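Long-range contacts in gluconate kinase (PDB 3LL3), which binds ATP and D-xylulose and probably phosphorylates a sugar or sugar acid, as expected of an FGGY-family carbohydrate kinase: residues 80-85 against 94-99; 132-137 against 179-184. All blocks are in the same frame, centred on the assembly; numbering follows the deposited sequence.

Contact 1: residues 80-85 against 94-99; sequences MHSLIG and TNSITW. With XUL (D-xylulose), chain E.
Leu83 and Ile97 form an antiparallel hydrogen-bonded pair. Ile97 N reaches Leu83 O at 2.9 Å in an almost straight bond (173°), whereas the return bond from Leu83 N to Ile97 O, 3.1 Å, is bent to 136°. Ile97 O also takes a CA-H...O contact from Ser82. Toward one end, Thr94 OG1 accepts from Gly85 N at 3.0 Å while donating to Asn95 O, a side-chain link beyond the single Leu83-Ile97 bridge. At the other end a water joins Met80 O to Trp99 N.

Ile84 CG1 lies against Ser96 CB, and His81 CB meets Trp99 CB at 3.7 Å, the latter at the edge of the imidazole. CB of Met80, a selenomethionine, covers the centre of one face of that ring.

D-xylulose sits beside the loop ends of both segments. His81 NE2 donates to XUL O2 at 2.9 Å, and Gly178 O pairs with the far nitrogen, ND1, fixing the ring's rotation. Met80 N donates to XUL O5 at 3.0 Å. Trp99 CG is set between its backbone N and carbonyl carbon (chi1 70°), and the indole presents one face to XUL O4. Arg344 and Asp239 also hydrogen-bond the sugar in this FGGY-kinase pocket.

Contact 2: residues 132-137 against 179-184; sequences APIYKL and TGILNL
Ile134 N donates to Thr179 O at 2.9 Å, the one hydrogen bond between 132-137 and 179-184, and approaches nearly along the C=O axis (168°). The amide belongs to the first turn of helix 133-143, where no earlier helical carbonyl is available to it. Around the same oxygen gather Pro133 CB and Ile134 CG2, each at 3.5 Å, so the carbonyl is walled by carbon. The proline ring lies alongside Thr179, its CG 3.6 Å from Thr179 CA.

Farther along, a chi2 of 174° extends the Ile134 chain so that CD1 reaches Gly180 O. Ile181 closes the apolar side: its CG1 packs on Ile134 CB, and its CD1 meets Leu137 CD1 at 3.9 Å, the two side chains crossing at about a right angle.

In the second shell, Thr179 OG1 accepts from Ile181 N at 3.0 Å, an ST turn that holds the loop's bend, and is also bonded to Ala176 O. Gly180, at positive phi (86°), packs its backbone directly against Ile134 CG2. Ile120 of helix 116-124 backs Ile134. The result is a helix N-terminus, with Ala132 at the N-cap, docked on an ST-turn loop.

Overall arrangement
Contact 1 comes first along the chain: after strand 70-78 of the mixed sheet, 80-85 runs out and 94-99 returns antiparallel, closing a short loop of eight residues. Contact 2 opens later, as helix 133-143 begins, and closes across 41 mostly helical residues at the loop after helix 173-176. The two are therefore in series, neither nested nor crossed, with centres about 12 Å apart. Lys136 joins them: from the helix of contact 2 its NZ reaches the carbonyls of His81, Ile97 and Thr98. Together they tie the sugar-binding antiparallel pair of segments to the helical part of the N-terminal FGGY region.

Contact 1: residues 80-85 against 94-99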
loop_
_atom_site.group_PDB
_atom_site.type_symbol
_atom_site.label_atom_id
_atom_site.label_comp_id
_atom_site.label_asym_id
_atom_site.label_seq_id
_atom_site.Cartn_x
_atom_site.Cartn_y
_atom_site.Cartn_z
HETATM N N MSE A 80 3.841 -23.835 -23.257
HETATM C CA MSE A 80 4.794 -23.199 -24.157
HETATM C C MSE A 80 6.153 -23.007 -23.506
HETATM O O MSE A 80 6.275 -23.095 -22.291
HETATM C CB MSE A 80 4.271 -21.842 -24.598
HETATM C CG MSE A 80 2.952 -21.914 -25.318
HETATM SE SE MSE A 80 2.388 -20.160 -25.996
HETATM C CE MSE A 80 3.612 -20.067 -27.556
ATOM N N HIS A 81 7.165 -22.773 -24.339
ATOM C CA HIS A 81 8.469 -22.306 -23.891
ATOM C C HIS A 81 9.324 -23.393 -23.236
ATOM O O HIS A 81 10.400 -23.098 -22.721
ATOM C CB HIS A 81 8.326 -21.115 -22.922
ATOM C CG HIS A 81 7.348 -20.069 -23.370
ATOM N ND1 HIS A 81 7.423 -19.445 -24.599
ATOM C CD2 HIS A 81 6.281 -19.520 -22.740
ATOM C CE1 HIS A 81 6.432 -18.578 -24.714
ATOM N NE2 HIS A 81 5.728 -18.600 -23.598
ATOM N N SER A 82 8.865 -24.638 -23.245
ATOM C CA SER A 82 9.643 -25.703 -22.621
ATOM C C SER A 82 10.823 -26.082 -23.523
ATOM O O SER A 82 10.772 -25.908 -24.736
ATOM C CB SER A 82 8.790 -26.938 -22.316
ATOM O OG SER A 82 8.487 -27.680 -23.496
ATOM N N LEU A 83 11.879 -26.600 -22.913
ATOM C CA LEU A 83 13.100 -26.903 -23.634
ATOM C C LEU A 83 13.684 -28.217 -23.141
ATOM O O LEU A 83 13.858 -28.420 -21.942
ATOM C CB LEU A 83 14.113 -25.776 -23.442
ATOM C CG LEU A 83 15.442 -25.989 -24.168
ATOM C CD1 LEU A 83 15.175 -26.157 -25.661
ATOM C CD2 LEU A 83 16.394 -24.828 -23.906
ATOM N N ILE A 84 13.978 -29.101 -24.086
ATOM C CA ILE A 84 14.521 -30.422 -23.791
ATOM C C ILE A 84 15.629 -30.734 -24.779
ATOM O O ILE A 84 15.441 -30.543 -25.985
ATOM C CB ILE A 84 13.467 -31.512 -24.026
ATOM C CG1 ILE A 84 12.241 -31.303 -23.135
ATOM C CG2 ILE A 84 14.079 -32.908 -23.848
ATOM C CD1 ILE A 84 11.085 -32.204 -23.507
ATOM N N GLY A 85 16.757 -31.248 -24.284
ATOM C CA GLY A 85 17.859 -31.649 -25.151
ATOM C C GLY A 85 17.966 -33.161 -25.360
ATOM O O GLY A 85 17.911 -33.936 -24.406
ATOM N N THR A 94 18.538 -33.713 -20.797
ATOM C CA THR A 94 18.039 -32.785 -19.787
ATOM C C THR A 94 16.605 -33.174 -19.455
ATOM O O THR A 94 15.981 -33.950 -20.175
ATOM C CB THR A 94 17.957 -31.336 -20.324
ATOM O OG1 THR A 94 16.951 -31.274 -21.336
ATOM C CG2 THR A 94 19.275 -30.867 -20.928
ATOM N N ASN A 95 16.082 -32.632 -18.367
ATOM C CA ASN A 95 14.639 -32.668 -18.133
ATOM C C ASN A 95 13.954 -31.626 -19.008
ATOM O O ASN A 95 14.605 -30.917 -19.778
ATOM C CB ASN A 95 14.324 -32.378 -16.668
ATOM C CG ASN A 95 14.660 -33.539 -15.759
ATOM O OD1 ASN A 95 14.386 -34.691 -16.077
ATOM N ND2 ASN A 95 15.248 -33.236 -14.610
ATOM N N SER A 96 12.637 -31.515 -18.881
ATOM C CA SER A 96 11.926 -30.454 -19.562
ATOM C C SER A 96 12.055 -29.201 -18.719
ATOM O O SER A 96 11.528 -29.137 -17.608
ATOM C CB SER A 96 10.459 -30.821 -19.761
ATOM O OG SER A 96 9.765 -29.770 -20.406
ATOM N N ILE A 97 12.771 -28.212 -19.236
ATOM C CA ILE A 97 12.950 -26.950 -18.533
ATOM C C ILE A 97 11.761 -26.056 -18.855
ATOM O O ILE A 97 11.668 -25.525 -19.960
ATOM C CB ILE A 97 14.256 -26.262 -18.970
ATOM C CG1 ILE A 97 15.435 -27.226 -18.822
ATOM C CG2 ILE A 97 14.504 -24.996 -18.162
ATOM C CD1 ILE A 97 16.747 -26.599 -19.145
ATOM N N THR A 98 10.837 -25.909 -17.906
ATOM C CA THR A 98 9.568 -25.224 -18.188
ATOM C C THR A 98 9.680 -23.716 -18.296
ATOM O O THR A 98 10.690 -23.125 -17.929
ATOM C CB THR A 98 8.504 -25.524 -17.120
ATOM O OG1 THR A 98 8.819 -24.812 -15.916
ATOM C CG2 THR A 98 8.441 -27.028 -16.853
ATOM N N TRP A 99 8.609 -23.090 -18.772
ATOM C CA TRP A 99 8.592 -21.648 -18.919
ATOM C C TRP A 99 8.961 -20.971 -17.597
ATOM O O TRP A 99 9.546 -19.903 -17.611
ATOM C CB TRP A 99 7.220 -21.162 -19.391
ATOM C CG TRP A 99 6.187 -21.304 -18.335
ATOM C CD1 TRP A 99 5.398 -22.396 -18.099
ATOM C CD2 TRP A 99 5.846 -20.337 -17.340
ATOM N NE1 TRP A 99 4.583 -22.160 -17.022
ATOM C CE2 TRP A 99 4.836 -20.903 -16.539
ATOM C CE3 TRP A 99 6.289 -19.042 -17.058
ATOM C CZ2 TRP A 99 4.259 -20.219 -15.464
ATOM C CZ3 TRP A 99 5.722 -18.368 -16.000
ATOM C CH2 TRP A 99 4.713 -18.955 -15.214
HETATM C C1 XUL E . 1.640 -18.057 -23.101
HETATM C C2 XUL E . 2.890 -17.806 -22.240
HETATM C C3 XUL E . 3.137 -18.643 -20.954
HETATM C C4 XUL E . 2.272 -19.909 -20.802
HETATM C C5 XUL E . 2.656 -21.044 -21.771
HETATM O O1 XUL E . 0.801 -16.927 -23.068
HETATM O O2 XUL E . 3.649 -16.918 -22.548
HETATM O O3 XUL E . 2.874 -17.848 -19.824
HETATM O O4 XUL E . 2.429 -20.370 -19.480
HETATM O O5 XUL E . 2.253 -22.298 -21.275
HETATM O O HOH W 1 6.881 -24.838 -20.056
#

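Contact 2: residues 132-137 against 179-184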
loop_
_atom_site.group_PDB
_atom_site.type_symbol
_atom_site.label_atom_id
_atom_site.label_comp_id
_atom_site.label_asym_id
_atom_site.label_seq_id
_atom_site.Cartn_x
_atom_site.Cartn_y
_atom_site.Cartn_z
ATOM N N ALA A 132 11.801 -17.915 -22.362
ATOM C CA ALA A 132 12.078 -18.323 -23.742
ATOM C C ALA A 132 13.261 -19.279 -23.879
ATOM O O ALA A 132 14.331 -19.052 -23.293
ATOM C CB ALA A 132 12.311 -17.098 -24.628
ATOM N N PRO A 133 13.066 -20.353 -24.660
ATOM C CA PRO A 133 14.116 -21.264 -25.121
ATOM C C PRO A 133 15.396 -20.555 -25.598
ATOM O O PRO A 133 16.484 -20.973 -25.232
ATOM C CB PRO A 133 13.428 -22.006 -26.269
ATOM C CG PRO A 133 12.025 -22.142 -25.776
ATOM C CD PRO A 133 11.729 -20.837 -25.042
ATOM N N ILE A 134 15.289 -19.485 -26.375
ATOM C CA ILE A 134 16.519 -18.845 -26.830
ATOM C C ILE A 134 17.437 -18.401 -25.669
ATOM O O ILE A 134 18.655 -18.571 -25.739
ATOM C CB ILE A 134 16.246 -17.679 -27.791
ATOM C CG1 ILE A 134 17.570 -17.073 -28.270
ATOM C CG2 ILE A 134 15.358 -16.644 -27.144
ATOM C CD1 ILE A 134 17.397 -16.015 -29.332
ATOM N N TYR A 135 16.858 -17.859 -24.599
ATOM C CA TYR A 135 17.654 -17.407 -23.449
ATOM C C TYR A 135 18.171 -18.582 -22.633
ATOM O O TYR A 135 19.281 -18.544 -22.090
ATOM C CB TYR A 135 16.837 -16.463 -22.561
ATOM C CG TYR A 135 16.496 -15.175 -23.249
ATOM C CD1 TYR A 135 17.500 -14.302 -23.631
ATOM C CD2 TYR A 135 15.177 -14.831 -23.524
ATOM C CE1 TYR A 135 17.217 -13.110 -24.267
ATOM C CE2 TYR A 135 14.875 -13.641 -24.165
ATOM C CZ TYR A 135 15.913 -12.782 -24.535
ATOM O OH TYR A 135 15.659 -11.599 -25.177
ATOM N N LYS A 136 17.372 -19.633 -22.560
ATOM C CA LYS A 136 17.799 -20.846 -21.877
ATOM C C LYS A 136 18.958 -21.522 -22.612
ATOM O O LYS A 136 19.852 -22.077 -21.975
ATOM C CB LYS A 136 16.628 -21.820 -21.735
ATOM C CG LYS A 136 15.517 -21.288 -20.817
ATOM C CD LYS A 136 14.323 -22.230 -20.779
ATOM C CE LYS A 136 13.179 -21.666 -19.930
ATOM N NZ LYS A 136 11.904 -22.343 -20.321
ATOM N N LEU A 137 18.922 -21.493 -23.946
ATOM C CA LEU A 137 19.968 -22.096 -24.772
ATOM C C LEU A 137 21.277 -21.320 -24.637
ATOM O O LEU A 137 22.345 -21.913 -24.524
ATOM C CB LEU A 137 19.548 -22.137 -26.242
ATOM C CG LEU A 137 18.468 -23.145 -26.609
ATOM C CD1 LEU A 137 17.920 -22.853 -28.004
ATOM C CD2 LEU A 137 19.035 -24.567 -26.519
ATOM N N THR A 179 9.559 -20.045 -28.943
ATOM C CA THR A 179 10.996 -20.295 -28.715
ATOM C C THR A 179 11.819 -19.013 -28.587
ATOM O O THR A 179 12.817 -18.991 -27.873
ATOM C CB THR A 179 11.665 -21.144 -29.837
ATOM O OG1 THR A 179 11.578 -20.451 -31.085
ATOM C CG2 THR A 179 11.010 -22.509 -29.974
ATOM N N GLY A 180 11.402 -17.958 -29.288
ATOM C CA GLY A 180 12.178 -16.731 -29.364
ATOM C C GLY A 180 13.212 -16.838 -30.481
ATOM O O GLY A 180 14.146 -16.049 -30.550
ATOM N N ILE A 181 13.036 -17.819 -31.360
ATOM C CA ILE A 181 13.985 -18.057 -32.454
ATOM C C ILE A 181 13.271 -17.948 -33.799
ATOM O O ILE A 181 13.915 -17.847 -34.838
ATOM C CB ILE A 181 14.645 -19.444 -32.337
ATOM C CG1 ILE A 181 15.147 -19.672 -30.914
ATOM C CG2 ILE A 181 15.809 -19.596 -33.336
ATOM C CD1 ILE A 181 15.630 -21.105 -30.673
ATOM N N LEU A 182 11.937 -17.941 -33.776
ATOM C CA LEU A 182 11.155 -17.904 -35.013
ATOM C C LEU A 182 11.028 -16.478 -35.530
ATOM O O LEU A 182 10.490 -15.609 -34.846
ATOM C CB LEU A 182 9.763 -18.485 -34.781
ATOM C CG LEU A 182 8.875 -18.623 -36.024
ATOM C CD1 LEU A 182 9.329 -19.798 -36.871
ATOM C CD2 LEU A 182 7.375 -18.752 -35.665
ATOM N N ASN A 183 11.505 -16.239 -36.747
ATOM C CA ASN A 183 11.409 -14.922 -37.365
ATOM C C ASN A 183 9.958 -14.575 -37.711
ATOM O O ASN A 183 9.251 -15.369 -38.319
ATOM C CB ASN A 183 12.299 -14.833 -38.617
ATOM C CG ASN A 183 12.388 -13.417 -39.182
ATOM O OD1 ASN A 183 13.331 -12.687 -38.893
ATOM N ND2 ASN A 183 11.405 -13.023 -39.975
ATOM N N LEU A 184 9.527 -13.379 -37.335
ATOM C CA LEU A 184 8.137 -12.974 -37.540
ATOM C C LEU A 184 7.774 -12.837 -39.014
ATOM O O LEU A 184 6.649 -13.127 -39.401
ATOM C CB LEU A 184 7.849 -11.653 -36.830
ATOM C CG LEU A 184 7.698 -11.705 -35.310
ATOM C CD1 LEU A 184 7.648 -10.312 -34.758
ATOM C CD2 LEU A 184 6.445 -12.458 -34.890
#